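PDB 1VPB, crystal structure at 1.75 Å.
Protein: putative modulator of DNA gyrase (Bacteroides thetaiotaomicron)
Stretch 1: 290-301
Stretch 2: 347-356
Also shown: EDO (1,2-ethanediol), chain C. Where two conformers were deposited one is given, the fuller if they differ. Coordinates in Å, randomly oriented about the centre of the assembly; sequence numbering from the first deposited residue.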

# COMPACT_ATOMS: atom_id res chain seq x y z
N ASP A 290 28.81 16.29 -17.43
CA ASP A 290 28.43 17.03 -18.64
C ASP A 290 27.33 16.36 -19.43
O ASP A 290 26.60 17.03 -20.14
CB ASP A 290 29.59 17.13 -19.61
CG ASP A 290 30.66 18.04 -19.18
OD1 ASP A 290 30.54 18.72 -18.14
OD2 ASP A 290 31.68 18.17 -19.90
N ARG A 291 27.25 15.04 -19.32
CA ARG A 291 26.27 14.24 -20.09
C ARG A 291 24.89 14.24 -19.48
O ARG A 291 23.99 13.68 -20.10
CB ARG A 291 26.78 12.79 -20.26
CG ARG A 291 28.10 12.65 -20.96
CD ARG A 291 28.10 12.63 -22.46
NE ARG A 291 27.41 13.77 -23.05
CZ ARG A 291 27.88 15.03 -23.17
NH1 ARG A 291 29.07 15.39 -22.72
NH2 ARG A 291 27.10 15.94 -23.76
N LEU A 292 24.71 14.81 -18.29
CA LEU A 292 23.39 14.88 -17.65
C LEU A 292 22.72 16.22 -17.93
O LEU A 292 22.99 17.21 -17.30
CB LEU A 292 23.47 14.69 -16.14
CG LEU A 292 22.17 14.77 -15.31
CD1 LEU A 292 21.17 13.76 -15.88
CD2 LEU A 292 22.40 14.53 -13.82
N THR A 293 21.82 16.17 -18.89
CA THR A 293 20.90 17.24 -19.16
C THR A 293 19.49 16.70 -19.07
O THR A 293 19.12 15.69 -19.70
CB THR A 293 21.22 17.84 -20.56
OG1 THR A 293 22.50 18.46 -20.51
CG2 THR A 293 20.25 18.95 -20.91
N LEU A 294 18.69 17.40 -18.27
CA LEU A 294 17.39 16.94 -17.86
C LEU A 294 16.48 18.14 -17.78
O LEU A 294 16.81 19.12 -17.13
CB LEU A 294 17.48 16.29 -16.49
CG LEU A 294 16.21 15.56 -16.02
CD1 LEU A 294 15.87 14.29 -16.79
CD2 LEU A 294 16.35 15.24 -14.52
N THR A 295 15.34 18.07 -18.47
CA THR A 295 14.36 19.15 -18.42
C THR A 295 13.03 18.60 -17.95
O THR A 295 12.71 17.41 -18.12
CB THR A 295 14.18 19.85 -19.77
OG1 THR A 295 13.86 18.86 -20.74
CG2 THR A 295 15.47 20.45 -20.27
N ASP A 296 12.22 19.51 -17.42
CA ASP A 296 10.81 19.24 -17.13
C ASP A 296 10.01 19.86 -18.27
O ASP A 296 10.18 21.04 -18.57
CB ASP A 296 10.44 19.91 -15.78
CG ASP A 296 9.08 19.55 -15.27
OD1 ASP A 296 8.44 18.55 -15.70
OD2 ASP A 296 8.58 20.29 -14.40
N GLU A 297 9.23 19.03 -18.95
CA GLU A 297 8.52 19.38 -20.18
C GLU A 297 7.04 19.17 -19.99
O GLU A 297 6.51 18.18 -20.48
CB GLU A 297 8.99 18.44 -21.27
CG GLU A 297 10.47 18.61 -21.54
CD GLU A 297 10.77 19.80 -22.36
OE1 GLU A 297 9.78 20.50 -22.81
OE2 GLU A 297 12.01 19.97 -22.60
N PRO A 298 6.39 20.02 -19.21
CA PRO A 298 4.98 19.75 -18.83
C PRO A 298 3.94 19.92 -19.94
O PRO A 298 2.75 19.58 -19.74
CB PRO A 298 4.70 20.79 -17.71
CG PRO A 298 5.78 21.82 -17.87
CD PRO A 298 6.94 21.22 -18.53
N HIS A 299 4.38 20.48 -21.09
CA HIS A 299 3.42 20.90 -22.10
C HIS A 299 3.43 20.02 -23.36
O HIS A 299 2.85 20.40 -24.38
CB HIS A 299 3.62 22.36 -22.43
CG HIS A 299 3.52 23.27 -21.26
ND1 HIS A 299 4.12 24.51 -21.21
CD2 HIS A 299 2.91 23.09 -20.04
CE1 HIS A 299 3.85 25.08 -20.03
NE2 HIS A 299 3.14 24.22 -19.30
N LEU A 300 4.09 18.89 -23.31
CA LEU A 300 4.08 17.93 -24.45
C LEU A 300 2.69 17.39 -24.72
O LEU A 300 2.01 16.88 -23.85
CB LEU A 300 5.06 16.77 -24.21
CG LEU A 300 6.50 17.17 -23.91
CD1 LEU A 300 7.30 15.94 -23.70
CD2 LEU A 300 7.05 18.01 -25.04
N VAL A 301 2.25 17.48 -25.98
CA VAL A 301 0.93 17.01 -26.35
C VAL A 301 0.87 15.50 -26.48
O VAL A 301 1.83 14.86 -26.97
CB VAL A 301 0.52 17.75 -27.69
CG1 VAL A 301 -0.74 17.21 -28.26
CG2 VAL A 301 0.40 19.24 -27.41
N SER A 347 5.22 22.56 -7.49
CA SER A 347 5.22 21.51 -6.43
C SER A 347 5.95 20.24 -6.83
O SER A 347 6.46 19.47 -5.99
CB SER A 347 3.80 21.20 -6.03
OG SER A 347 3.10 20.66 -7.11
N GLY A 348 6.05 19.98 -8.12
CA GLY A 348 6.77 18.79 -8.59
C GLY A 348 6.90 18.79 -10.11
O GLY A 348 6.24 19.60 -10.81
N SER A 349 7.76 17.92 -10.59
CA SER A 349 7.93 17.75 -12.05
C SER A 349 6.72 17.12 -12.69
O SER A 349 5.86 16.58 -12.01
CB SER A 349 9.16 16.88 -12.33
OG SER A 349 9.05 15.60 -11.74
N SER A 350 6.65 17.21 -14.04
CA SER A 350 5.51 16.73 -14.78
C SER A 350 5.95 15.66 -15.79
O SER A 350 5.46 14.54 -15.75
CB SER A 350 4.83 17.86 -15.50
OG SER A 350 4.28 18.83 -14.59
N ILE A 351 6.92 16.02 -16.65
CA ILE A 351 7.53 15.05 -17.56
C ILE A 351 9.00 15.29 -17.58
O ILE A 351 9.43 16.36 -17.95
CB ILE A 351 6.98 15.16 -19.02
CG1 ILE A 351 5.48 14.97 -19.08
CG2 ILE A 351 7.67 14.09 -19.90
CD1 ILE A 351 4.86 15.18 -20.46
N LEU A 352 9.76 14.31 -17.09
CA LEU A 352 11.22 14.43 -17.09
C LEU A 352 11.79 13.88 -18.36
O LEU A 352 11.54 12.73 -18.74
CB LEU A 352 11.83 13.74 -15.91
CG LEU A 352 11.44 14.37 -14.56
CD1 LEU A 352 11.96 13.52 -13.45
CD2 LEU A 352 11.94 15.76 -14.37
N VAL A 353 12.58 14.72 -19.02
CA VAL A 353 13.17 14.34 -20.31
C VAL A 353 14.69 14.48 -20.23
O VAL A 353 15.23 15.60 -20.06
CB VAL A 353 12.64 15.22 -21.44
CG1 VAL A 353 13.30 14.82 -22.79
CG2 VAL A 353 11.08 15.16 -21.51
N MET A 354 15.37 13.36 -20.36
CA MET A 354 16.82 13.33 -20.39
C MET A 354 17.27 13.51 -21.84
O MET A 354 16.66 12.96 -22.76
CB MET A 354 17.32 11.98 -19.85
CG MET A 354 18.82 11.84 -19.75
SD MET A 354 19.60 12.55 -18.28
CE MET A 354 19.07 11.41 -17.02
N GLU A 355 18.32 14.29 -22.04
CA GLU A 355 18.93 14.44 -23.35
C GLU A 355 19.45 13.09 -23.82
O GLU A 355 20.07 12.35 -23.06
CB GLU A 355 20.01 15.51 -23.30
CG GLU A 355 20.91 15.54 -24.51
CD GLU A 355 22.00 16.56 -24.31
OE1 GLU A 355 21.63 17.75 -24.45
OE2 GLU A 355 23.16 16.16 -23.96
N THR A 356 19.14 12.73 -25.08
CA THR A 356 19.54 11.45 -25.67
C THR A 356 20.79 11.52 -26.52
O THR A 356 21.11 12.57 -27.07
CB THR A 356 18.38 10.91 -26.55
OG1 THR A 356 17.96 11.96 -27.45
CG2 THR A 356 17.17 10.59 -25.70
C1 EDO C . 34.41 19.89 -18.35
O1 EDO C . 33.98 18.70 -18.98
C2 EDO C . 33.50 20.36 -17.21
O2 EDO C . 32.22 20.82 -17.70
O HOH W 1 24.41 16.89 -21.66
O HOH W 2 21.37 13.69 -20.73
O HOH W 3 24.12 13.88 -22.77
O HOH W 4 23.04 19.60 -23.17
O HOH W 5 16.37 17.57 -21.80
O HOH W 6 6.14 20.48 -13.48

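Two antiparallel strands, 294-296 and 352-354, pair through their backbones, and side-chain and water contacts extend the pairing at both ends, burying 768 Å² in all, summed over both sides. Thr 295 and Val 353 form the central hydrogen-bonded pair: Thr 295 N donates to Val 353 O (2.9 Å) and Val 353 N to Thr 295 O (2.8 Å). Beyond the strands the ladder continues with Glu 355 N to Thr 293 O (2.8 Å) and Glu 297 N to Ile 351 O (2.9 Å), all close to linear.

Leu 294, Asp 296, Leu 352 and Met 354 share one face of the sheet and are buried. Leu 294 CD1 packs at 4.1 Å from Met 354 CB and 4.2 Å from Leu 352 CB, while Leu 292 CD1 comes within 3.1 Å of Met 354 SD in the conformer given, a tight approach. The buried carboxylate of Asp 296 is paid for by backbone amides: with chi1 in t, its OD1 accepts from Ser 350 N (2.8 Å) and Ile 351 N (3.1 Å). Water 6 donates to Asp 296 OD2 (2.6 Å) and Gly 348 O (2.8 Å) and accepts from Ser 350 OG (2.7 Å).

On the other face, Thr 295 OG1 donates to Glu 297 OE2 (2.8 Å), and the aliphatic part of that glutamate lies against Val 353, with Glu 297 CG 3.5 Å from Val 353 CG2. A type I turn from Glu 297 to Leu 300 accompanies the packing of Leu 300 CB on Ile 351 CD1 (4.1 Å).

At the more exposed end, Arg 291 NH2 and Glu 355 OE2 make a long salt bridge (4.0 Å). Water 3 links the same two residues, donating to Arg 291 O (2.7 Å) and Glu 355 OE2 (2.7 Å). The extended side chain of Glu 355 (chi1 and chi2 t) carries its carboxylate out to waters 1, 3 and 4, a fitting place for a charged group.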